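PTS-dependent dihydroxyacetone kinase, ADP-binding subunit DhaL (Lactococcus lactis subsp. lactis, PDB 3CR3) carries the ADP/ATP cofactor of a dihydroxyacetone kinase, taking a phosphoryl group from DhaM and passing it to dihydroxyacetone bound to DhaK. Local coordinates at residues Y24-D29 against H37-A42; G30-G35 against I170-P175. All blocks are in the same frame, centred on the assembly; numbering follows the deposited sequence.

Overall arrangement
Both contacts border the ADP site and share one magnesium ion, with centres about 10 Å apart; contact 2 also reaches the ribose. Contact 1 is mostly buried and joins the end of helix 22-28 to the start of helix 37-54. Contact 2 is partly buried, made of two loops, and nearer the surface. Along the chain the segments alternate, and D29 directly precedes the 30-35 loop. Contact 1 mixes tight helix packing with hydrogen bonds to helix N-H groups. Contact 2 has no hydrogen bond across it and relies on apolar and CH-pi packing. D29 and D34 bind the same magnesium ion, one from each contact, and water 1 is common to both.

Contact 1: residues Y24-D29 against H37-A42; sequences YLSELD and HGANMA. With MG (magnesium ion), chain E; ADP (adenosine-5'-diphosphate), chain G.
L25 and G38 pack backbone to side chain. L25 CB lies 3.5 Å from G38 CA, a tight fit. A side chain at G38 would collide with S26 OG, so glycine suits this position. The hydrogen bonds use the first N-H groups of helix 37-54. S26 OG accepts one from A39 N at 3.2 Å. D29 OD2 takes a weak one from H37 N at 3.1 Å. D29 CG stands anti to the backbone N (chi1 -156°), which carries the carboxylate toward the metal. There OD2 binds the magnesium ion at 2.1 Å, while OD1 accepts a bond from water 1. The ADP oxygen O2A receives two side-chain bonds. H37 ND1 donates at 2.9 Å in the plane of its ring, nearly straight at 174°. N40 ND2 donates at 2.8 Å. Two donors thus hold one alpha-phosphate oxygen, and probably offset its charge. S179 holds H37 NE2, which helps fix the ring. The two helix segments run at 137°, their axes 7.1 Å apart at closest. Helix 4-20 packs on L25 and M41, helix 79-94 on H37 and M41, and helix 175-191 on L25 and D29.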
loop_
_atom_site.group_PDB
_atom_site.type_symbol
_atom_site.label_atom_id
_atom_site.label_comp_id
_atom_site.label_asym_id
_atom_site.label_seq_id
_atom_site.Cartn_x
_atom_site.Cartn_y
_atom_site.Cartn_z
ATOM N N TYR A 24 0.890 -21.555 -23.139
ATOM C CA TYR A 24 -0.149 -20.747 -23.798
ATOM C C TYR A 24 -1.042 -20.009 -22.787
ATOM O O TYR A 24 -1.306 -18.814 -22.936
ATOM C CB TYR A 24 -0.972 -21.586 -24.788
ATOM C CG TYR A 24 -2.061 -20.799 -25.502
ATOM C CD1 TYR A 24 -1.736 -19.761 -26.370
ATOM C CD2 TYR A 24 -3.403 -21.087 -25.296
ATOM C CE1 TYR A 24 -2.730 -19.025 -27.030
ATOM C CE2 TYR A 24 -4.416 -20.355 -25.953
ATOM C CZ TYR A 24 -4.064 -19.320 -26.808
ATOM O OH TYR A 24 -5.038 -18.604 -27.460
ATOM N N LEU A 25 -1.458 -20.704 -21.731
ATOM C CA LEU A 25 -2.255 -20.071 -20.681
ATOM C C LEU A 25 -1.550 -18.932 -19.957
ATOM O O LEU A 25 -2.163 -17.917 -19.651
ATOM C CB LEU A 25 -2.741 -21.115 -19.674
ATOM C CG LEU A 25 -3.729 -22.126 -20.233
ATOM C CD1 LEU A 25 -3.857 -23.248 -19.257
ATOM C CD2 LEU A 25 -5.087 -21.428 -20.447
ATOM N N SER A 26 -0.266 -19.109 -19.657
ATOM C CA SER A 26 0.525 -18.043 -19.055
ATOM C C SER A 26 0.739 -16.887 -20.050
ATOM O O SER A 26 0.836 -15.732 -19.656
ATOM C CB SER A 26 1.869 -18.597 -18.586
ATOM O OG SER A 26 1.678 -19.555 -17.567
ATOM N N GLU A 27 0.814 -17.218 -21.335
ATOM C CA GLU A 27 0.940 -16.228 -22.404
ATOM C C GLU A 27 -0.304 -15.348 -22.456
ATOM O O GLU A 27 -0.204 -14.139 -22.514
ATOM C CB GLU A 27 1.140 -16.922 -23.746
ATOM C CG GLU A 27 1.400 -15.994 -24.886
ATOM C CD GLU A 27 1.475 -16.735 -26.187
ATOM O OE1 GLU A 27 2.467 -17.476 -26.393
ATOM O OE2 GLU A 27 0.541 -16.585 -27.000
ATOM N N LEU A 28 -1.468 -15.980 -22.411
ATOM C CA LEU A 28 -2.717 -15.271 -22.270
ATOM C C LEU A 28 -2.764 -14.379 -21.025
ATOM O O LEU A 28 -3.390 -13.336 -21.056
ATOM C CB LEU A 28 -3.888 -16.257 -22.276
ATOM C CG LEU A 28 -4.167 -17.040 -23.570
ATOM C CD1 LEU A 28 -5.428 -17.831 -23.380
ATOM C CD2 LEU A 28 -4.305 -16.133 -24.797
ATOM N N ASP A 29 -2.082 -14.793 -19.952
ATOM C CA ASP A 29 -2.050 -14.072 -18.675
ATOM C C ASP A 29 -0.971 -12.979 -18.637
ATOM O O ASP A 29 -0.720 -12.372 -17.595
ATOM C CB ASP A 29 -1.831 -15.069 -17.536
ATOM C CG ASP A 29 -2.336 -14.566 -16.196
ATOM O OD1 ASP A 29 -3.352 -13.823 -16.115
ATOM O OD2 ASP A 29 -1.703 -14.930 -15.197
ATOM N N HIS A 37 -0.896 -17.930 -15.147
ATOM C CA HIS A 37 -2.066 -18.821 -15.052
ATOM C C HIS A 37 -1.770 -20.276 -15.421
ATOM O O HIS A 37 -2.200 -21.179 -14.715
ATOM C CB HIS A 37 -3.294 -18.317 -15.834
ATOM C CG HIS A 37 -4.512 -19.179 -15.648
ATOM N ND1 HIS A 37 -5.100 -19.384 -14.419
ATOM C CD2 HIS A 37 -5.244 -19.898 -16.532
ATOM C CE1 HIS A 37 -6.154 -20.172 -14.556
ATOM N NE2 HIS A 37 -6.256 -20.505 -15.829
ATOM N N GLY A 38 -1.066 -20.486 -16.536
ATOM C CA GLY A 38 -0.665 -21.817 -16.978
ATOM C C GLY A 38 0.198 -22.555 -15.974
ATOM O O GLY A 38 -0.075 -23.716 -15.659
ATOM N N ALA A 39 1.242 -21.882 -15.486
ATOM C CA ALA A 39 2.089 -22.375 -14.390
ATOM C C ALA A 39 1.267 -22.759 -13.148
ATOM O O ALA A 39 1.454 -23.846 -12.600
ATOM C CB ALA A 39 3.107 -21.317 -14.021
ATOM N N ASN A 40 0.368 -21.855 -12.727
ATOM C CA ASN A 40 -0.545 -22.037 -11.590
ATOM C C ASN A 40 -1.378 -23.316 -11.721
ATOM O O ASN A 40 -1.409 -24.157 -10.814
ATOM C CB ASN A 40 -1.523 -20.845 -11.494
ATOM C CG ASN A 40 -0.931 -19.608 -10.794
ATOM O OD1 ASN A 40 0.147 -19.651 -10.203
ATOM N ND2 ASN A 40 -1.673 -18.499 -10.844
HETATM N N MSE A 41 -2.071 -23.431 -12.855
HETATM C CA MSE A 41 -2.914 -24.581 -13.155
HETATM C C MSE A 41 -2.134 -25.892 -13.336
HETATM O O MSE A 41 -2.643 -26.958 -12.974
HETATM C CB MSE A 41 -3.785 -24.308 -14.385
HETATM C CG MSE A 41 -4.827 -23.184 -14.196
HETATM SE SE MSE A 41 -6.059 -23.471 -12.695
HETATM C CE MSE A 41 -7.012 -24.996 -13.484
ATOM N N ALA A 42 -0.933 -25.814 -13.920
ATOM C CA ALA A 42 -0.089 -26.998 -14.116
ATOM C C ALA A 42 0.318 -27.611 -12.792
ATOM O O ALA A 42 0.202 -28.825 -12.606
ATOM C CB ALA A 42 1.135 -26.685 -14.954
HETATM MG MG MG E . -1.964 -14.823 -13.113
HETATM P PB ADP G . -4.077 -14.307 -10.746
HETATM O O1B ADP G . -2.650 -14.393 -11.183
HETATM O O2B ADP G . -4.229 -14.137 -9.273
HETATM O O3B ADP G . -4.909 -13.316 -11.560
HETATM P PA ADP G . -4.519 -16.659 -12.392
HETATM O O1A ADP G . -3.633 -15.981 -13.381
HETATM O O2A ADP G . -4.134 -18.066 -11.999
HETATM O O3A ADP G . -4.712 -15.769 -11.049
HETATM O "O5'" ADP G . -6.034 -16.686 -12.950
HETATM C "C5'" ADP G . -6.557 -15.579 -13.692
HETATM C "C4'" ADP G . -7.990 -15.910 -14.047
HETATM O "O4'" ADP G . -8.828 -15.952 -12.884
HETATM C "C3'" ADP G . -8.628 -14.877 -14.959
HETATM O "O3'" ADP G . -8.314 -15.197 -16.315
HETATM C "C2'" ADP G . -10.119 -14.994 -14.649
HETATM O "O2'" ADP G . -10.797 -15.914 -15.509
HETATM C "C1'" ADP G . -10.158 -15.601 -13.253
HETATM N N9 ADP G . -10.638 -14.596 -12.287
HETATM C C8 ADP G . -9.862 -13.642 -11.727
HETATM N N7 ADP G . -10.587 -12.885 -10.891
HETATM C C5 ADP G . -11.849 -13.353 -10.923
HETATM C C6 ADP G . -13.122 -12.993 -10.273
HETATM N N6 ADP G . -13.145 -11.969 -9.398
HETATM N N1 ADP G . -14.217 -13.728 -10.567
HETATM C C2 ADP G . -14.183 -14.766 -11.426
HETATM N N3 ADP G . -13.066 -15.139 -12.052
HETATM C C4 ADP G . -11.891 -14.478 -11.848
HETATM O O HOH W 1 -3.278 -12.939 -13.636
#

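Contact 2: residues G30-G35 against I170-P175; sequences GPIGDG and IGHIDP. With MG (magnesium ion), chain E; MG (magnesium ion), chain F; ADP (adenosine-5'-diphosphate), chain G.
P31 lies over one face of the H172 ring in a CH-pi contact. Its CB stands 3.6 Å from the ring centroid. H172 CG is anti to the carbonyl carbon (chi1 -58°), which puts the ring beside the proline, and chi2 -71° turns its face to P31. An alanine in place of H172 would probably leave P31 CB without its aromatic face and open a gap beside I32 CG2. I32 has its CG1 between the backbone N and the carbonyl carbon (chi1 57°). Its two branches divide the contact: CG2 packs 3.9 Å from H172 CB, and CD1 reaches along the other loop to P175 CD at 4.0 Å. These loops line the nucleotide site of the all-helical DhaL fold, each leading into a helix, 37-54 or 175-191. D34 spans two magnesium ions with its carboxylate. OD1 binds one at 2.1 Å and OD2 the other at 2.4 Å, and D29 and D36 also bind the first. On the opposing loop D174 takes both ribose hydroxyls of ADP. O3' donates to OD1 at 2.6 Å and O2' to OD2 at 2.8 Å. D174 is the N-cap of helix 175-191, and its OD2 also hydrogen-bonds T177 OG1. P175 CG rests 3.4 Å from ADP O3'.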
loop_
_atom_site.group_PDB
_atom_site.type_symbol
_atom_site.label_atom_id
_atom_site.label_comp_id
_atom_site.label_asym_id
_atom_site.label_seq_id
_atom_site.Cartn_x
_atom_site.Cartn_y
_atom_site.Cartn_z
ATOM N N GLY A 30 -0.326 -12.751 -19.775
ATOM C CA GLY A 30 0.719 -11.735 -19.895
ATOM C C GLY A 30 0.184 -10.325 -20.106
ATOM O O GLY A 30 0.409 -9.463 -19.279
ATOM N N PRO A 31 -0.525 -10.076 -21.226
ATOM C CA PRO A 31 -1.022 -8.723 -21.497
ATOM C C PRO A 31 -2.025 -8.251 -20.447
ATOM O O PRO A 31 -2.113 -7.058 -20.152
ATOM C CB PRO A 31 -1.695 -8.871 -22.873
ATOM C CG PRO A 31 -1.071 -10.098 -23.475
ATOM C CD PRO A 31 -0.877 -11.006 -22.313
ATOM N N ILE A 32 -2.773 -9.186 -19.878
ATOM C CA ILE A 32 -3.831 -8.834 -18.958
ATOM C C ILE A 32 -3.687 -9.504 -17.601
ATOM O O ILE A 32 -4.678 -9.777 -16.941
ATOM C CB ILE A 32 -5.241 -9.091 -19.582
ATOM C CG1 ILE A 32 -5.392 -10.566 -20.021
ATOM C CG2 ILE A 32 -5.479 -8.103 -20.736
ATOM C CD1 ILE A 32 -6.776 -10.965 -20.492
ATOM N N GLY A 33 -2.451 -9.765 -17.182
ATOM C CA GLY A 33 -2.216 -10.307 -15.851
ATOM C C GLY A 33 -0.745 -10.397 -15.539
ATOM O O GLY A 33 0.051 -9.596 -16.029
ATOM N N ASP A 34 -0.376 -11.358 -14.699
ATOM C CA ASP A 34 1.014 -11.500 -14.282
ATOM C C ASP A 34 1.759 -12.680 -14.904
ATOM O O ASP A 34 2.832 -13.059 -14.421
ATOM C CB ASP A 34 1.118 -11.558 -12.760
ATOM C CG ASP A 34 0.274 -12.677 -12.144
ATOM O OD1 ASP A 34 -0.433 -13.426 -12.850
ATOM O OD2 ASP A 34 0.298 -12.780 -10.920
ATOM N N GLY A 35 1.207 -13.241 -15.974
ATOM C CA GLY A 35 1.886 -14.271 -16.761
ATOM C C GLY A 35 2.151 -15.599 -16.060
ATOM O O GLY A 35 3.192 -16.229 -16.298
ATOM N N ILE A 170 -9.087 -5.150 -23.783
ATOM C CA ILE A 170 -9.829 -5.496 -24.995
ATOM C C ILE A 170 -8.867 -5.990 -26.082
ATOM O O ILE A 170 -7.828 -5.379 -26.334
ATOM C CB ILE A 170 -10.653 -4.267 -25.498
ATOM C CG1 ILE A 170 -11.703 -3.868 -24.446
ATOM C CG2 ILE A 170 -11.283 -4.554 -26.845
ATOM C CD1 ILE A 170 -12.235 -2.429 -24.572
ATOM N N GLY A 171 -9.193 -7.120 -26.700
ATOM C CA GLY A 171 -8.309 -7.711 -27.701
ATOM C C GLY A 171 -7.434 -8.831 -27.167
ATOM O O GLY A 171 -6.588 -9.352 -27.899
ATOM N N HIS A 172 -7.641 -9.216 -25.905
ATOM C CA HIS A 172 -6.885 -10.292 -25.282
ATOM C C HIS A 172 -7.799 -11.360 -24.703
ATOM O O HIS A 172 -8.711 -11.060 -23.924
ATOM C CB HIS A 172 -5.925 -9.733 -24.217
ATOM C CG HIS A 172 -4.958 -8.735 -24.766
ATOM N ND1 HIS A 172 -3.916 -9.096 -25.596
ATOM C CD2 HIS A 172 -4.917 -7.386 -24.674
ATOM C CE1 HIS A 172 -3.263 -8.012 -25.972
ATOM N NE2 HIS A 172 -3.846 -6.962 -25.422
ATOM N N ILE A 173 -7.562 -12.611 -25.107
ATOM C CA ILE A 173 -8.346 -13.744 -24.602
ATOM C C ILE A 173 -8.064 -13.965 -23.101
ATOM O O ILE A 173 -6.917 -13.931 -22.682
ATOM C CB ILE A 173 -8.067 -15.027 -25.446
ATOM C CG1 ILE A 173 -8.526 -14.804 -26.891
ATOM C CG2 ILE A 173 -8.695 -16.276 -24.778
ATOM C CD1 ILE A 173 -8.055 -15.851 -27.912
ATOM N N ASP A 174 -9.117 -14.151 -22.305
ATOM C CA ASP A 174 -8.991 -14.379 -20.861
ATOM C C ASP A 174 -8.418 -15.771 -20.544
ATOM O O ASP A 174 -8.957 -16.766 -20.997
ATOM C CB ASP A 174 -10.361 -14.261 -20.201
ATOM C CG ASP A 174 -10.295 -14.428 -18.700
ATOM O OD1 ASP A 174 -9.533 -13.677 -18.041
ATOM O OD2 ASP A 174 -10.999 -15.317 -18.186
ATOM N N PRO A 175 -7.315 -15.839 -19.783
ATOM C CA PRO A 175 -6.720 -17.153 -19.487
ATOM C C PRO A 175 -7.612 -18.147 -18.693
ATOM O O PRO A 175 -7.641 -19.314 -19.037
ATOM C CB PRO A 175 -5.432 -16.813 -18.711
ATOM C CG PRO A 175 -5.539 -15.404 -18.306
ATOM C CD PRO A 175 -6.516 -14.719 -19.246
HETATM MG MG MG E . -1.964 -14.823 -13.113
HETATM MG MG MG F . -0.759 -14.540 -9.601
HETATM P PB ADP G . -4.077 -14.307 -10.746
HETATM O O1B ADP G . -2.650 -14.393 -11.183
HETATM O O2B ADP G . -4.229 -14.137 -9.273
HETATM O O3B ADP G . -4.909 -13.316 -11.560
HETATM P PA ADP G . -4.519 -16.659 -12.392
HETATM O O1A ADP G . -3.633 -15.981 -13.381
HETATM O O2A ADP G . -4.134 -18.066 -11.999
HETATM O O3A ADP G . -4.712 -15.769 -11.049
HETATM O "O5'" ADP G . -6.034 -16.686 -12.950
HETATM C "C5'" ADP G . -6.557 -15.579 -13.692
HETATM C "C4'" ADP G . -7.990 -15.910 -14.047
HETATM O "O4'" ADP G . -8.828 -15.952 -12.884
HETATM C "C3'" ADP G . -8.628 -14.877 -14.959
HETATM O "O3'" ADP G . -8.314 -15.197 -16.315
HETATM C "C2'" ADP G . -10.119 -14.994 -14.649
HETATM O "O2'" ADP G . -10.797 -15.914 -15.509
HETATM C "C1'" ADP G . -10.158 -15.601 -13.253
HETATM N N9 ADP G . -10.638 -14.596 -12.287
HETATM C C8 ADP G . -9.862 -13.642 -11.727
HETATM N N7 ADP G . -10.587 -12.885 -10.891
HETATM C C5 ADP G . -11.849 -13.353 -10.923
HETATM C C6 ADP G . -13.122 -12.993 -10.273
HETATM N N6 ADP G . -13.145 -11.969 -9.398
HETATM N N1 ADP G . -14.217 -13.728 -10.567
HETATM C C2 ADP G . -14.183 -14.766 -11.426
HETATM N N3 ADP G . -13.066 -15.139 -12.052
HETATM C C4 ADP G . -11.891 -14.478 -11.848
HETATM O O HOH W 1 -3.278 -12.939 -13.636
HETATM O O HOH W 2 -2.232 -13.612 -8.011
#